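Local coordinates for protein tRNA (adenine(22)-N(1))-methyltransferase (Bacillus subtilis, PDB 6Q56) that methylates N1 of adenosine 22 in tRNA, using S-adenosyl-L-methionine as the methyl donor, at residues A24-D29 with D89-A94; L120-H125 with S152-V157. The protein carries 2 engineered substitutions. All coordinates share one frame; numbering follows the deposited sequence.

Contact 1 of 2, residues A24-D29 with D89-A94; sequences ADIGSD and DAITIA
The carboxylate of D25 is gripped from both faces: T92 OG1 comes from one side of its plane and S28 OG from the other. This polar clasp sits where strand 21-26 ends beside strand 90-96, two neighbouring parallel strands of the Rossmann-like methyltransferase fold. T92 OG1 donates to D25 OD1 at 3.0 Å, approaching from 51° out of the carboxylate plane. On the far face S28 OG donates to D25 OD2 at 2.8 Å, so the two hydroxyls together should limit rotation of the group. A water also meets OD1, from the S28 side of the plane. D25 reaches T92 because its CG lies anti to the backbone N (chi1 -171°), which lays the carboxylate obliquely across the threonine; L33 and P34 of helix 32-39 pack over the same face of the sheet.

The backbones pair in parallel. A24 N donates to A90 O, T92 N donates to A24 O at 2.8 Å, and I26 N donates to T92 O. A24, I26, I91 and I93 occupy the opposite face, where I26 CG1 lies 3.9 Å from I93 CG1 and 4.0 Å from I91 CG2; I83 and L80 pack against A24 and I26.

Beyond I26 the chain leaves the strand in a type II turn from D25 to S28, with G27 at the positive-phi position. In this fold the glycine-containing loop after the first strand commonly faces the S-adenosylmethionine pocket, and the turn is consistent with that role. As the strands part, water fills in: A94 N donates to the water beside D25, and a second water lies 2.8 Å from A94 O and 3.1 Å from G27 O.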
# COMPACT_ATOMS: atom_id res chain seq x y z
N ALA A 24 9.26 2.05 -10.63
CA ALA A 24 8.83 3.42 -10.53
C ALA A 24 8.37 3.62 -9.11
O ALA A 24 7.46 2.96 -8.66
CB ALA A 24 7.73 3.73 -11.51
N ASP A 25 9.01 4.54 -8.42
CA ASP A 25 8.66 4.85 -7.05
C ASP A 25 7.89 6.16 -7.07
O ASP A 25 8.45 7.21 -7.33
CB ASP A 25 9.91 4.97 -6.19
CG ASP A 25 9.60 5.08 -4.71
OD1 ASP A 25 8.47 4.73 -4.32
OD2 ASP A 25 10.48 5.50 -3.96
N ILE A 26 6.60 6.07 -6.79
CA ILE A 26 5.74 7.22 -6.78
C ILE A 26 5.82 7.92 -5.43
O ILE A 26 5.72 7.29 -4.39
CB ILE A 26 4.30 6.80 -7.09
CG1 ILE A 26 4.29 5.81 -8.25
CG2 ILE A 26 3.44 8.01 -7.39
CD1 ILE A 26 4.94 6.33 -9.51
N GLY A 27 6.01 9.23 -5.47
CA GLY A 27 6.13 10.02 -4.27
C GLY A 27 7.35 9.56 -3.50
O GLY A 27 7.33 9.47 -2.29
N SER A 28 8.40 9.27 -4.25
CA SER A 28 9.65 8.77 -3.70
C SER A 28 10.24 9.65 -2.61
O SER A 28 10.40 10.84 -2.77
CB SER A 28 10.69 8.57 -4.80
OG SER A 28 11.84 7.93 -4.32
N ASP A 29 10.58 9.02 -1.49
CA ASP A 29 11.17 9.72 -0.37
C ASP A 29 12.66 9.92 -0.61
O ASP A 29 13.47 9.06 -0.28
CB ASP A 29 10.94 8.95 0.92
CG ASP A 29 11.37 9.72 2.15
OD1 ASP A 29 11.99 10.79 2.00
OD2 ASP A 29 11.10 9.25 3.27
N ASP A 89 8.42 -2.18 -14.74
CA ASP A 89 7.99 -3.54 -14.51
C ASP A 89 7.48 -3.74 -13.09
O ASP A 89 6.87 -4.74 -12.77
CB ASP A 89 9.15 -4.48 -14.78
CG ASP A 89 9.58 -4.45 -16.21
OD1 ASP A 89 8.70 -4.52 -17.08
OD2 ASP A 89 10.79 -4.33 -16.47
N ALA A 90 7.76 -2.76 -12.25
CA ALA A 90 7.33 -2.80 -10.87
C ALA A 90 7.03 -1.38 -10.45
O ALA A 90 7.70 -0.46 -10.87
CB ALA A 90 8.41 -3.39 -9.99
N ILE A 91 6.01 -1.21 -9.63
CA ILE A 91 5.65 0.10 -9.18
C ILE A 91 5.49 0.11 -7.68
O ILE A 91 4.75 -0.67 -7.12
CB ILE A 91 4.36 0.59 -9.84
CG1 ILE A 91 4.52 0.59 -11.35
CG2 ILE A 91 4.00 1.97 -9.33
CD1 ILE A 91 3.42 1.30 -12.07
N THR A 92 6.21 1.01 -7.04
CA THR A 92 6.15 1.15 -5.60
C THR A 92 5.50 2.46 -5.21
O THR A 92 5.85 3.52 -5.71
CB THR A 92 7.56 1.09 -4.97
OG1 THR A 92 8.42 2.03 -5.62
CG2 THR A 92 8.15 -0.28 -5.10
N ILE A 93 4.55 2.38 -4.30
CA ILE A 93 3.85 3.53 -3.77
C ILE A 93 3.75 3.32 -2.27
O ILE A 93 3.03 2.45 -1.82
CB ILE A 93 2.45 3.70 -4.37
CG1 ILE A 93 2.45 3.40 -5.87
CG2 ILE A 93 1.95 5.10 -4.11
CD1 ILE A 93 1.09 3.51 -6.51
N ALA A 94 4.48 4.12 -1.51
CA ALA A 94 4.50 3.99 -0.07
C ALA A 94 4.48 5.32 0.67
O ALA A 94 4.67 6.37 0.09
CB ALA A 94 5.71 3.18 0.34
O HOH W 1 6.54 5.81 -2.50
O HOH W 2 7.34 6.98 -0.43

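Contact 2 of 2, residues L120-H125 with S152-V157; sequences LQPNIH and SYEVLV. Engineered in segment 152-157: S152 (natural residue Cys). With NI (nickel (II) ion), chain E.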
# COMPACT_ATOMS: atom_id res chain seq x y z
N LEU A 120 2.51 -1.89 -2.82
CA LEU A 120 1.88 -0.77 -2.16
C LEU A 120 2.01 -0.81 -0.65
O LEU A 120 1.72 -1.82 -0.02
CB LEU A 120 0.42 -0.77 -2.55
CG LEU A 120 0.21 -1.02 -4.05
CD1 LEU A 120 -1.21 -1.42 -4.36
CD2 LEU A 120 0.60 0.21 -4.83
N GLN A 121 2.44 0.30 -0.07
CA GLN A 121 2.60 0.41 1.36
C GLN A 121 1.74 1.53 1.92
O GLN A 121 2.17 2.67 2.03
CB GLN A 121 4.07 0.62 1.74
CG GLN A 121 4.33 0.58 3.23
CD GLN A 121 4.20 1.93 3.89
OE1 GLN A 121 4.84 2.89 3.51
NE2 GLN A 121 3.36 2.00 4.91
N PRO A 122 0.51 1.21 2.27
CA PRO A 122 -0.39 2.22 2.81
C PRO A 122 -0.12 2.49 4.29
O PRO A 122 0.13 1.56 5.04
CB PRO A 122 -1.77 1.60 2.63
CG PRO A 122 -1.53 0.14 2.66
CD PRO A 122 -0.15 -0.10 2.13
N ASN A 123 -0.26 3.73 4.72
CA ASN A 123 -0.09 4.05 6.12
C ASN A 123 -1.34 3.69 6.92
O ASN A 123 -1.28 3.44 8.11
CB ASN A 123 0.25 5.53 6.28
CG ASN A 123 1.67 5.84 5.83
OD1 ASN A 123 2.56 5.01 5.97
ND2 ASN A 123 1.87 7.02 5.28
N ILE A 124 -2.44 3.75 6.20
CA ILE A 124 -3.72 3.43 6.74
C ILE A 124 -4.71 3.21 5.61
O ILE A 124 -4.56 3.71 4.49
CB ILE A 124 -4.19 4.49 7.75
CG1 ILE A 124 -4.32 5.83 7.06
CG2 ILE A 124 -3.25 4.55 8.96
CD1 ILE A 124 -4.83 6.93 7.96
N HIS A 125 -5.72 2.43 5.95
CA HIS A 125 -6.75 1.96 5.03
C HIS A 125 -6.23 1.32 3.81
O HIS A 125 -6.36 1.78 2.63
CB HIS A 125 -7.69 2.94 4.61
CG HIS A 125 -8.27 3.63 5.71
ND1 HIS A 125 -9.16 4.65 5.45
CD2 HIS A 125 -8.18 3.52 7.05
CE1 HIS A 125 -9.58 5.14 6.59
NE2 HIS A 125 -9.01 4.48 7.59
N SER A 152 2.52 0.53 13.12
CA SER A 152 2.30 -0.63 12.27
C SER A 152 2.17 -0.17 10.82
O SER A 152 1.62 0.88 10.54
CB SER A 152 1.06 -1.39 12.70
OG SER A 152 -0.11 -0.68 12.38
N TYR A 153 2.70 -0.97 9.91
CA TYR A 153 2.64 -0.63 8.51
C TYR A 153 2.39 -1.89 7.71
O TYR A 153 2.92 -2.94 8.02
CB TYR A 153 3.94 0.04 8.07
CG TYR A 153 5.14 -0.86 8.13
CD1 TYR A 153 5.46 -1.69 7.07
CD2 TYR A 153 5.97 -0.89 9.24
CE1 TYR A 153 6.56 -2.52 7.11
CE2 TYR A 153 7.07 -1.72 9.30
CZ TYR A 153 7.36 -2.53 8.23
OH TYR A 153 8.45 -3.35 8.28
N GLU A 154 1.57 -1.75 6.69
CA GLU A 154 1.23 -2.86 5.83
C GLU A 154 1.86 -2.68 4.46
O GLU A 154 2.08 -1.56 4.02
CB GLU A 154 -0.27 -2.95 5.66
CG GLU A 154 -1.01 -3.43 6.89
CD GLU A 154 -2.43 -2.95 6.93
OE1 GLU A 154 -2.67 -1.81 6.50
OE2 GLU A 154 -3.31 -3.70 7.38
N VAL A 155 2.13 -3.79 3.80
CA VAL A 155 2.71 -3.78 2.47
C VAL A 155 1.96 -4.80 1.64
O VAL A 155 1.93 -5.98 1.96
CB VAL A 155 4.21 -4.10 2.49
CG1 VAL A 155 4.74 -4.20 1.08
CG2 VAL A 155 4.96 -3.04 3.26
N LEU A 156 1.35 -4.33 0.56
CA LEU A 156 0.59 -5.19 -0.32
C LEU A 156 1.31 -5.39 -1.64
O LEU A 156 1.82 -4.46 -2.22
CB LEU A 156 -0.79 -4.60 -0.58
CG LEU A 156 -1.79 -4.69 0.57
CD1 LEU A 156 -1.26 -4.01 1.82
CD2 LEU A 156 -3.12 -4.10 0.16
N VAL A 157 1.34 -6.63 -2.10
CA VAL A 157 2.00 -6.96 -3.34
C VAL A 157 0.99 -7.60 -4.27
O VAL A 157 0.33 -8.56 -3.90
CB VAL A 157 3.15 -7.93 -3.13
CG1 VAL A 157 3.79 -8.29 -4.45
CG2 VAL A 157 4.16 -7.34 -2.16
NI NI E . -9.74 5.49 4.08
O HOH W 3 -11.58 5.77 4.41
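E154 O is a buried carbonyl with no hydrogen-bond partner, faced across the contact by carbon atoms of Q121 and P122. It lies where strand 117-122 meets strand 151-159, the antiparallel member that class I methyltransferases add beside their parallel Rossmann-like strands. Q121 CG stands 3.2 Å from E154 O, and P122 CD 3.3 Å from it; a proline, lacking an N-H, cannot continue the ladder here.

One regular pair precedes the break. L120 and L156 form an antiparallel hydrogen-bonded pair, with L156 N donating to L120 O at 2.6 Å and L120 N returning a bond to L156 O. Their side chains lie on one face of the sheet, against which I129 of helix 127-135 packs, and L156 CD1 also packs on the proline ring at P122 CD.

Q121 works the other face. Its chain bends at chi2 (-89°), which brings NE2 to Y153 CB, with the amide plane perpendicular to that of the tyrosine ring, while CG rests against V155 CG2. OE1 accepts from G95 N and R9 NH1, and NE2 donates to N123 OD1. An alanine at Q121 would probably leave G95 N, R9 and N123 OD1 without this mate and open a gap beside V155 CG2.

Farther along, H125 ND1 and H128 NE2 bind a nickel ion that also carries a water. Back at the sheet, the closest approach of Q121 to the tyrosine is made by NE2, 3.8 Å from Y153 CB.

How the contacts relate
Contacts 1 and 2 are two pairings of one mixed sheet, with centres about 13 Å apart. They are separated by the pairing of 90-96 with 117-122, where I93 O lies 2.8 Å from Q121 N, a probable hydrogen bond, and I93 CD1 packs on L120 CD2. The order across the sheet thus runs 21-26, 90-96, 117-122, 151-159. Along the chain contact 1 closes before contact 2 opens. Contact 1 joins parallel strands at the middle of the sheet, and contact 2 marks the change to antiparallel pairing. Together they illustrate how a Rossmann-like methyltransferase brings strands distant in sequence into one continuous platform.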